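TRNA (cytosine(38)-C(5))-methyltransferase (Schizosaccharomyces pombe, PDB 6FDF) methylates carbon 5 of cytosine 38 in the anticodon loop of tRNA(Asp), and less efficiently of tRNA(Glu), using S-adenosyl-L-methionine as methyl donor. Local coordinates at residues Val13-Leu16 against Gly22-Tyr25; Gln86-Ile91 against Gln128-Ser133; Arg244-Leu249 against Arg279-Arg284. One frame throughout, in Å; residues are numbered along the deposited sequence.

Contact 1 (Val13-Leu16 against Gly22-Tyr25). With SAH (S-adenosyl-L-homocysteine), chain E.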
loop_
_atom_site.group_PDB
_atom_site.type_symbol
_atom_site.label_atom_id
_atom_site.label_comp_id
_atom_site.label_asym_id
_atom_site.label_seq_id
_atom_site.Cartn_x
_atom_site.Cartn_y
_atom_site.Cartn_z
ATOM N N VAL A 13 11.669 -8.471 -12.599
ATOM C CA VAL A 13 11.103 -7.363 -11.832
ATOM C C VAL A 13 11.999 -7.048 -10.644
ATOM O O VAL A 13 12.449 -7.955 -9.935
ATOM C CB VAL A 13 9.677 -7.688 -11.350
ATOM C CG1 VAL A 13 9.076 -6.481 -10.626
ATOM C CG2 VAL A 13 8.804 -8.115 -12.513
ATOM N N LEU A 14 12.242 -5.758 -10.417
ATOM C CA LEU A 14 12.933 -5.280 -9.223
ATOM C C LEU A 14 11.906 -4.593 -8.331
ATOM O O LEU A 14 11.247 -3.643 -8.762
ATOM C CB LEU A 14 14.060 -4.319 -9.596
ATOM C CG LEU A 14 14.835 -3.671 -8.450
ATOM C CD1 LEU A 14 15.590 -4.730 -7.648
ATOM C CD2 LEU A 14 15.779 -2.610 -8.995
ATOM N N GLU A 15 11.779 -5.062 -7.096
ATOM C CA GLU A 15 10.713 -4.623 -6.192
ATOM C C GLU A 15 11.353 -3.802 -5.070
ATOM O O GLU A 15 11.794 -4.347 -4.059
ATOM C CB GLU A 15 9.949 -5.846 -5.675
ATOM C CG GLU A 15 8.711 -5.567 -4.848
ATOM C CD GLU A 15 8.021 -6.850 -4.418
ATOM O OE1 GLU A 15 6.987 -6.763 -3.720
ATOM O OE2 GLU A 15 8.513 -7.948 -4.777
ATOM N N LEU A 16 11.411 -2.486 -5.267
ATOM C CA LEU A 16 12.063 -1.583 -4.322
ATOM C C LEU A 16 11.081 -1.125 -3.251
ATOM O O LEU A 16 9.908 -0.868 -3.546
ATOM C CB LEU A 16 12.623 -0.367 -5.060
ATOM C CG LEU A 16 13.659 -0.671 -6.144
ATOM C CD1 LEU A 16 13.920 0.551 -7.004
ATOM C CD2 LEU A 16 14.942 -1.169 -5.499
ATOM N N GLY A 22 3.403 -6.458 -1.118
ATOM C CA GLY A 22 2.168 -6.119 -1.809
ATOM C C GLY A 22 2.315 -6.131 -3.319
ATOM O O GLY A 22 1.440 -6.634 -4.027
ATOM N N MET A 23 3.425 -5.580 -3.835
ATOM C CA MET A 23 3.629 -5.543 -5.285
ATOM C C MET A 23 3.722 -6.946 -5.870
ATOM O O MET A 23 3.184 -7.214 -6.952
ATOM C CB MET A 23 4.893 -4.751 -5.639
ATOM C CG MET A 23 4.872 -3.265 -5.317
ATOM S SD MET A 23 3.719 -2.364 -6.384
ATOM C CE MET A 23 4.047 -0.686 -5.859
ATOM N N HIS A 24 4.406 -7.855 -5.171
ATOM C CA HIS A 24 4.491 -9.234 -5.631
ATOM C C HIS A 24 3.110 -9.881 -5.649
ATOM O O HIS A 24 2.756 -10.585 -6.602
ATOM C CB HIS A 24 5.463 -10.003 -4.731
ATOM C CG HIS A 24 5.887 -11.338 -5.267
ATOM N ND1 HIS A 24 7.082 -11.928 -4.908
ATOM C CD2 HIS A 24 5.284 -12.201 -6.120
ATOM C CE1 HIS A 24 7.199 -13.093 -5.522
ATOM N NE2 HIS A 24 6.121 -13.284 -6.261
ATOM N N TYR A 25 2.302 -9.630 -4.616
ATOM C CA TYR A 25 0.953 -10.183 -4.601
ATOM C C TYR A 25 0.121 -9.624 -5.747
ATOM O O TYR A 25 -0.680 -10.347 -6.351
ATOM C CB TYR A 25 0.264 -9.895 -3.269
ATOM C CG TYR A 25 0.707 -10.781 -2.125
ATOM C CD1 TYR A 25 0.474 -12.148 -2.149
ATOM C CD2 TYR A 25 1.306 -10.237 -0.994
ATOM C CE1 TYR A 25 0.857 -12.959 -1.092
ATOM C CE2 TYR A 25 1.688 -11.043 0.070
ATOM C CZ TYR A 25 1.462 -12.399 0.012
ATOM O OH TYR A 25 1.849 -13.201 1.062
HETATM N N SAH E . 5.039 -1.301 -0.654
HETATM C CA SAH E . 5.371 -2.163 0.459
HETATM C CB SAH E . 5.703 -1.358 1.719
HETATM C CG SAH E . 6.229 0.034 1.375
HETATM S SD SAH E . 6.290 1.108 2.777
HETATM C C SAH E . 4.251 -3.120 0.716
HETATM O O SAH E . 3.275 -3.110 -0.066
HETATM O OXT SAH E . 4.358 -3.890 1.695
HETATM C "C5'" SAH E . 7.904 1.725 2.459
HETATM C "C4'" SAH E . 8.931 0.633 2.759
HETATM O "O4'" SAH E . 10.191 1.110 2.325
HETATM C "C3'" SAH E . 9.043 0.290 4.245
HETATM O "O3'" SAH E . 8.941 -1.121 4.427
HETATM C "C2'" SAH E . 10.460 0.724 4.629
HETATM O "O2'" SAH E . 11.088 -0.211 5.513
HETATM C "C1'" SAH E . 11.173 0.755 3.283
HETATM N N9 SAH E . 12.236 1.776 3.176
HETATM C C8 SAH E . 12.171 3.073 3.540
HETATM N N7 SAH E . 13.345 3.700 3.285
HETATM C C5 SAH E . 14.192 2.801 2.745
HETATM C C6 SAH E . 15.582 2.804 2.247
HETATM N N6 SAH E . 16.326 3.931 2.277
HETATM N N1 SAH E . 16.069 1.636 1.766
HETATM C C2 SAH E . 15.335 0.509 1.731
HETATM N N3 SAH E . 14.065 0.436 2.168
HETATM C C4 SAH E . 13.453 1.533 2.684
HETATM O O HOH W 1 5.946 -4.631 -2.441
#

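Contact 2 (Gln86-Ile91 against Gln128-Ser133)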
loop_
_atom_site.group_PDB
_atom_site.type_symbol
_atom_site.label_atom_id
_atom_site.label_comp_id
_atom_site.label_asym_id
_atom_site.label_seq_id
_atom_site.Cartn_x
_atom_site.Cartn_y
_atom_site.Cartn_z
ATOM N N GLN A 86 8.010 11.587 2.493
ATOM C CA GLN A 86 7.650 12.602 3.476
ATOM C C GLN A 86 8.826 12.861 4.420
ATOM O O GLN A 86 9.562 11.932 4.762
ATOM C CB GLN A 86 6.427 12.164 4.282
ATOM C CG GLN A 86 5.259 11.686 3.444
ATOM C CD GLN A 86 3.930 11.840 4.157
ATOM O OE1 GLN A 86 3.279 10.855 4.504
ATOM N NE2 GLN A 86 3.522 13.084 4.380
ATOM N N PRO A 87 9.032 14.114 4.858
ATOM C CA PRO A 87 8.206 15.282 4.539
ATOM C C PRO A 87 8.493 15.814 3.142
ATOM O O PRO A 87 9.646 15.809 2.703
ATOM C CB PRO A 87 8.619 16.299 5.602
ATOM C CG PRO A 87 10.041 15.971 5.874
ATOM C CD PRO A 87 10.157 14.469 5.740
ATOM N N PHE A 88 7.445 16.258 2.451
ATOM C CA PHE A 88 7.619 16.779 1.099
ATOM C C PHE A 88 8.484 18.033 1.093
ATOM O O PHE A 88 9.267 18.249 0.159
ATOM C CB PHE A 88 6.248 17.035 0.474
ATOM C CG PHE A 88 5.442 15.781 0.283
ATOM C CD1 PHE A 88 6.048 14.623 -0.175
ATOM C CD2 PHE A 88 4.092 15.747 0.592
ATOM C CE1 PHE A 88 5.318 13.460 -0.344
ATOM C CE2 PHE A 88 3.359 14.587 0.429
ATOM C CZ PHE A 88 3.975 13.441 -0.039
ATOM N N THR A 89 8.364 18.870 2.122
ATOM C CA THR A 89 9.235 20.029 2.309
ATOM C C THR A 89 10.008 19.848 3.609
ATOM O O THR A 89 9.441 19.992 4.698
ATOM C CB THR A 89 8.429 21.328 2.331
ATOM O OG1 THR A 89 7.788 21.514 1.062
ATOM C CG2 THR A 89 9.340 22.517 2.610
ATOM N N ARG A 90 11.292 19.523 3.500
ATOM C CA ARG A 90 12.127 19.333 4.675
ATOM C C ARG A 90 12.604 20.673 5.229
ATOM O O ARG A 90 12.809 21.640 4.488
ATOM C CB ARG A 90 13.325 18.445 4.339
ATOM C CG ARG A 90 14.095 17.959 5.554
ATOM C CD ARG A 90 15.172 16.970 5.158
ATOM N NE ARG A 90 14.584 15.810 4.494
ATOM C CZ ARG A 90 14.165 14.720 5.129
ATOM N NH1 ARG A 90 14.280 14.631 6.448
ATOM N NH2 ARG A 90 13.638 13.715 4.443
ATOM N N ILE A 91 12.780 20.721 6.550
ATOM C CA ILE A 91 13.284 21.904 7.236
ATOM C C ILE A 91 14.636 21.558 7.853
ATOM O O ILE A 91 14.950 20.393 8.112
ATOM C CB ILE A 91 12.309 22.422 8.318
ATOM C CG1 ILE A 91 10.855 22.259 7.873
ATOM C CG2 ILE A 91 12.592 23.888 8.659
ATOM C CD1 ILE A 91 9.846 22.503 8.989
ATOM N N GLN A 128 -1.295 10.549 -1.251
ATOM C CA GLN A 128 -1.889 11.730 -1.855
ATOM C C GLN A 128 -1.146 12.979 -1.397
ATOM O O GLN A 128 -0.812 13.130 -0.219
ATOM C CB GLN A 128 -3.369 11.820 -1.483
ATOM C CG GLN A 128 -4.112 12.960 -2.148
ATOM C CD GLN A 128 -5.605 12.889 -1.904
ATOM O OE1 GLN A 128 -6.057 12.273 -0.939
ATOM N NE2 GLN A 128 -6.379 13.524 -2.776
ATOM N N GLY A 129 -0.902 13.884 -2.331
ATOM C CA GLY A 129 -0.096 15.050 -2.070
ATOM C C GLY A 129 1.333 14.925 -2.550
ATOM O O GLY A 129 2.027 15.939 -2.661
ATOM N N PHE A 130 1.786 13.703 -2.840
ATOM C CA PHE A 130 3.057 13.547 -3.538
ATOM C C PHE A 130 3.053 14.342 -4.834
ATOM O O PHE A 130 4.080 14.905 -5.228
ATOM C CB PHE A 130 3.335 12.068 -3.819
ATOM C CG PHE A 130 4.622 11.828 -4.574
ATOM C CD1 PHE A 130 5.845 11.892 -3.925
ATOM C CD2 PHE A 130 4.604 11.552 -5.935
ATOM C CE1 PHE A 130 7.029 11.681 -4.620
ATOM C CE2 PHE A 130 5.786 11.338 -6.633
ATOM C CZ PHE A 130 6.998 11.401 -5.968
ATOM N N GLU A 131 1.897 14.415 -5.503
ATOM C CA GLU A 131 1.846 15.018 -6.831
ATOM C C GLU A 131 2.239 16.487 -6.821
ATOM O O GLU A 131 2.644 17.013 -7.863
ATOM C CB GLU A 131 0.452 14.859 -7.446
ATOM C CG GLU A 131 -0.631 15.727 -6.829
ATOM C CD GLU A 131 -1.139 15.187 -5.505
ATOM O OE1 GLU A 131 -0.631 14.140 -5.045
ATOM O OE2 GLU A 131 -2.065 15.803 -4.933
ATOM N N GLU A 132 2.136 17.159 -5.674
ATOM C CA GLU A 132 2.496 18.565 -5.565
ATOM C C GLU A 132 3.904 18.781 -5.032
ATOM O O GLU A 132 4.299 19.933 -4.827
ATOM C CB GLU A 132 1.493 19.300 -4.666
ATOM C CG GLU A 132 0.095 19.397 -5.250
ATOM C CD GLU A 132 -0.870 20.114 -4.330
ATOM O OE1 GLU A 132 -0.481 20.418 -3.181
ATOM O OE2 GLU A 132 -2.013 20.380 -4.757
ATOM N N SER A 133 4.670 17.716 -4.810
ATOM C CA SER A 133 5.940 17.839 -4.112
ATOM C C SER A 133 7.083 18.151 -5.073
ATOM O O SER A 133 7.004 17.900 -6.277
ATOM C CB SER A 133 6.264 16.551 -3.358
ATOM O OG SER A 133 6.552 15.490 -4.263
#

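Contact 3 (Arg244-Leu249 against Arg279-Arg284)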
loop_
_atom_site.group_PDB
_atom_site.type_symbol
_atom_site.label_atom_id
_atom_site.label_comp_id
_atom_site.label_asym_id
_atom_site.label_seq_id
_atom_site.Cartn_x
_atom_site.Cartn_y
_atom_site.Cartn_z
ATOM N N ARG A 244 -0.188 3.324 10.564
ATOM C CA ARG A 244 0.700 2.768 11.578
ATOM C C ARG A 244 0.229 3.046 13.000
ATOM O O ARG A 244 0.616 2.321 13.924
ATOM C CB ARG A 244 2.101 3.348 11.370
ATOM C CG ARG A 244 3.172 2.782 12.273
ATOM C CD ARG A 244 4.530 3.264 11.819
ATOM N NE ARG A 244 5.595 2.754 12.674
ATOM C CZ ARG A 244 6.871 2.710 12.316
ATOM N NH1 ARG A 244 7.775 2.234 13.156
ATOM N NH2 ARG A 244 7.236 3.137 11.115
ATOM N N GLY A 245 -0.601 4.062 13.200
ATOM C CA GLY A 245 -1.114 4.384 14.515
ATOM C C GLY A 245 -2.282 3.543 14.983
ATOM O O GLY A 245 -2.725 3.696 16.124
ATOM N N TYR A 246 -2.790 2.654 14.133
ATOM C CA TYR A 246 -4.015 1.926 14.439
ATOM C C TYR A 246 -3.818 1.037 15.662
ATOM O O TYR A 246 -2.814 0.327 15.774
ATOM C CB TYR A 246 -4.446 1.085 13.235
ATOM C CG TYR A 246 -5.844 0.514 13.385
ATOM C CD1 TYR A 246 -6.939 1.352 13.529
ATOM C CD2 TYR A 246 -6.063 -0.861 13.381
ATOM C CE1 TYR A 246 -8.223 0.838 13.665
ATOM C CE2 TYR A 246 -7.340 -1.386 13.511
ATOM C CZ TYR A 246 -8.415 -0.533 13.651
ATOM O OH TYR A 246 -9.698 -1.033 13.793
ATOM N N THR A 247 -4.792 1.087 16.575
ATOM C CA THR A 247 -4.873 0.479 17.917
ATOM C C THR A 247 -4.064 1.269 18.945
ATOM O O THR A 247 -4.066 0.891 20.128
ATOM C CB THR A 247 -4.448 -1.005 17.978
ATOM O OG1 THR A 247 -3.018 -1.136 17.882
ATOM C CG2 THR A 247 -5.109 -1.802 16.867
ATOM N N HIS A 248 -3.428 2.377 18.561
ATOM C CA HIS A 248 -2.645 3.185 19.492
ATOM C C HIS A 248 -3.127 4.628 19.518
ATOM O O HIS A 248 -3.513 5.127 20.579
ATOM C CB HIS A 248 -1.155 3.123 19.120
ATOM C CG HIS A 248 -0.639 1.729 18.952
ATOM N ND1 HIS A 248 -0.540 0.842 20.002
ATOM C CD2 HIS A 248 -0.200 1.066 17.856
ATOM C CE1 HIS A 248 -0.065 -0.309 19.560
ATOM N NE2 HIS A 248 0.150 -0.199 18.261
ATOM N N LEU A 249 -3.117 5.305 18.376
ATOM C CA LEU A 249 -3.706 6.626 18.239
ATOM C C LEU A 249 -5.139 6.462 17.756
ATOM O O LEU A 249 -5.434 5.564 16.962
ATOM C CB LEU A 249 -2.908 7.469 17.244
ATOM C CG LEU A 249 -1.482 7.820 17.673
ATOM C CD1 LEU A 249 -0.767 8.585 16.570
ATOM C CD2 LEU A 249 -1.516 8.631 18.954
ATOM N N ARG A 279 -14.723 -3.129 18.758
ATOM C CA ARG A 279 -13.433 -3.791 18.654
ATOM C C ARG A 279 -12.653 -3.222 17.479
ATOM O O ARG A 279 -13.227 -2.673 16.537
ATOM C CB ARG A 279 -13.581 -5.313 18.487
ATOM C CG ARG A 279 -14.153 -5.778 17.142
ATOM C CD ARG A 279 -13.984 -7.298 17.027
ATOM N NE ARG A 279 -14.623 -7.909 15.859
ATOM C CZ ARG A 279 -14.048 -8.017 14.662
ATOM N NH1 ARG A 279 -12.830 -7.523 14.457
ATOM N NH2 ARG A 279 -14.694 -8.610 13.662
ATOM N N TYR A 280 -11.327 -3.358 17.545
ATOM C CA TYR A 280 -10.495 -3.098 16.380
ATOM C C TYR A 280 -10.708 -4.194 15.342
ATOM O O TYR A 280 -11.055 -5.330 15.675
ATOM C CB TYR A 280 -9.015 -3.035 16.778
ATOM C CG TYR A 280 -8.726 -1.958 17.798
ATOM C CD1 TYR A 280 -8.703 -0.616 17.427
ATOM C CD2 TYR A 280 -8.477 -2.277 19.129
ATOM C CE1 TYR A 280 -8.452 0.381 18.355
ATOM C CE2 TYR A 280 -8.219 -1.286 20.066
ATOM C CZ TYR A 280 -8.203 0.041 19.670
ATOM O OH TYR A 280 -7.950 1.034 20.595
ATOM N N PHE A 281 -10.510 -3.847 14.073
ATOM C CA PHE A 281 -10.339 -4.884 13.066
ATOM C C PHE A 281 -9.100 -5.701 13.399
ATOM O O PHE A 281 -8.098 -5.163 13.874
ATOM C CB PHE A 281 -10.208 -4.270 11.669
ATOM C CG PHE A 281 -11.479 -3.655 11.160
ATOM C CD1 PHE A 281 -12.479 -4.448 10.618
ATOM C CD2 PHE A 281 -11.678 -2.286 11.219
ATOM C CE1 PHE A 281 -13.654 -3.885 10.151
ATOM C CE2 PHE A 281 -12.850 -1.720 10.752
ATOM C CZ PHE A 281 -13.840 -2.522 10.218
ATOM N N THR A 282 -9.177 -7.009 13.166
ATOM C CA THR A 282 -7.993 -7.840 13.319
ATOM C C THR A 282 -7.015 -7.554 12.185
ATOM O O THR A 282 -7.381 -7.000 11.144
ATOM C CB THR A 282 -8.368 -9.321 13.323
ATOM O OG1 THR A 282 -8.704 -9.724 11.988
ATOM C CG2 THR A 282 -9.558 -9.574 14.241
ATOM N N ALA A 283 -5.751 -7.942 12.383
ATOM C CA ALA A 283 -4.774 -7.739 11.316
ATOM C C ALA A 283 -5.148 -8.530 10.068
ATOM O O ALA A 283 -4.909 -8.063 8.948
ATOM C CB ALA A 283 -3.369 -8.116 11.786
ATOM N N ARG A 284 -5.756 -9.708 10.240
ATOM C CA ARG A 284 -6.237 -10.465 9.088
ATOM C C ARG A 284 -7.313 -9.695 8.332
ATOM O O ARG A 284 -7.332 -9.686 7.095
ATOM C CB ARG A 284 -6.775 -11.826 9.534
ATOM C CG ARG A 284 -7.497 -12.583 8.424
ATOM C CD ARG A 284 -6.520 -12.987 7.329
ATOM N NE ARG A 284 -5.481 -13.881 7.821
ATOM C CZ ARG A 284 -4.371 -14.167 7.149
ATOM N NH1 ARG A 284 -4.163 -13.623 5.956
ATOM N NH2 ARG A 284 -3.475 -14.999 7.667
#

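Contact 1 (Val13-Leu16 against Gly22-Tyr25)
In the first beta-alpha-beta unit of the class I methyltransferase fold, Glu15 of strand 11-16 reaches across to Met23 and His24 in the opening turn of helix 22-29. The glycine-rich loop between them belongs to the first conserved motif of the C5-methyltransferases, and Gly22, where the helix starts, belongs to the S-adenosylhomocysteine pocket. Glu15 has CG anti to its own N (chi1 -173°) and an extended chain beyond, which brings the carboxylate to the helix end. His24 N donates to Glu15 OE1 at 3.2 Å, a bent bond (136° at the hydrogen) that comes from above the carboxylate plane. One water adds a second link: it donates to Glu15 OE1 at 2.7 Å and accepts from Met23 N at 3.0 Å. Alongside, Met23 CB packs 3.5 Å from Glu15 OE1, and His24 CB lies 3.7 Å from Glu15 OE2. That second oxygen is hydrogen-bonded to Tyr50 OH, which also bonds His24 ND1. The buried carboxylate thus has polar partners on both oxygens, and amides at the N-terminal end of a helix would probably stabilise its negative charge.

Contact 2 (Gln86-Ile91 against Gln128-Ser133)
Phe88 drives its ring against Gly129, Phe130 and Ser133, joining the loops that run on from motifs IV and VI of the C5-methyltransferases. Segment 86-91 follows Cys85, the predicted catalytic cysteine, which in this enzyme stands in a Pro-Ser-Cys sequence, while 128-133 follows the Glu-Asn-Val motif at the end of strand 121-127. Phe88 sets out toward the other loop from its CB, and with CG anti to the carbonyl carbon (chi1 -64°) the ring extends to the turn.

The far rim of the ring meets main chain. Phe88 CE2 lies 3.6 Å from Gly129 C, and Phe88 CZ is equally close to Phe130 N, both approached obliquely. The two phenylalanine side chains run at about a right angle, and Phe88 CE1 comes to the edge of the Phe130 ring, near its plane, 3.9 Å from CD1 of Phe130. Nearer the root of the ring, Ser133 CB sits 3.7 Å from Phe88 CD1. Beyond the contact, Phe130 touches Cys85 and meets the ring of Trp169, while Phe88 leans on Asn126 and Val127.

Gly129 has a positive phi (99°), at which a beta carbon would press on the carbonyl oxygen of Gln128, and its amide donates to Glu131 OE1 at 2.7 Å. No hydrogen bond crosses between the segments. Ser133 caps helix 134-145 through Ala136 N, and its OG also donates to Phe130 O at 2.7 Å, in the carbonyl plane on a lone pair; Phe130 O also accepts from Ser133 N.

Contact 3 (Arg244-Leu249 against Arg279-Arg284)
Tyr246 pushes its hydroxyl end in among the backbone and rings of Tyr280 and Phe281, and this is the tight, buried half of the contact. Phe281 N donates to Tyr246 OH at 2.9 Å with a fairly straight N-H (154°), the nitrogen lying in the plane of the tyrosine ring at its edge. The same oxygen is also hydrogen-bonded to Ser255 O, so two polar groups hold it. Around it, Tyr280 CA lies 3.4 Å from Tyr246 OH, and CD2 of Phe281 is 3.5 Å from that oxygen, which sits at the edge of the phenylalanine ring. Tyr280 turns its own edge to the face of Tyr246 in a T-shaped pair, centroids 5.5 Å apart and planes at 85°. A leucine in place of Tyr246 would probably leave Phe281 N and Ser255 O without their shared partner and open a gap against the edge of Tyr280.

Tyr246 closes the CFT-x-x-Tyr sequence characteristic of Dnmt2 enzymes; Phe242 of that motif meets its ring edge to face. The other segment leads into helix 283-289 as part of motif IX of the family, and Thr282 caps the helix start.

On the more exposed side the contact is apolar, with no hydrogen bond between the segments. Thr247 lies over one face of the partly exposed Tyr280 ring: its CG2 makes a CH-pi contact 3.9 Å from the ring centroid, and its CA is 3.6 Å from Tyr280 CE1. With chi1 at 74°, Thr247 turns OG1 back to its own chain, donating to Tyr246 O at 2.6 Å. Past Thr247, the exposed His248 and Leu249 turn away from segment 279-284.

The chain makes the three contacts in series: contact 1, then contact 2, then contact 3, with centres 24 to 26 Å apart and no two touching. Contacts 1 and 2 belong to the seven-stranded sheet of the methyltransferase core: strand 11-16 is itself one side of the first, and strands 78-81 and 121-127, adjacent in that sheet, lead into the loops of the second. Contact 3 lies across the chain's centre from contact 1, at the edge of the small sheet 231-232, 256-258 and 278-279, whose strand 278-279 runs into it; nearest atoms of contacts 1 and 3 are about 8 Å apart. One contact thus sits beside the cofactor pocket, one just after the predicted catalytic cysteine, and one at the end of the CFT-x-x-Tyr sequence.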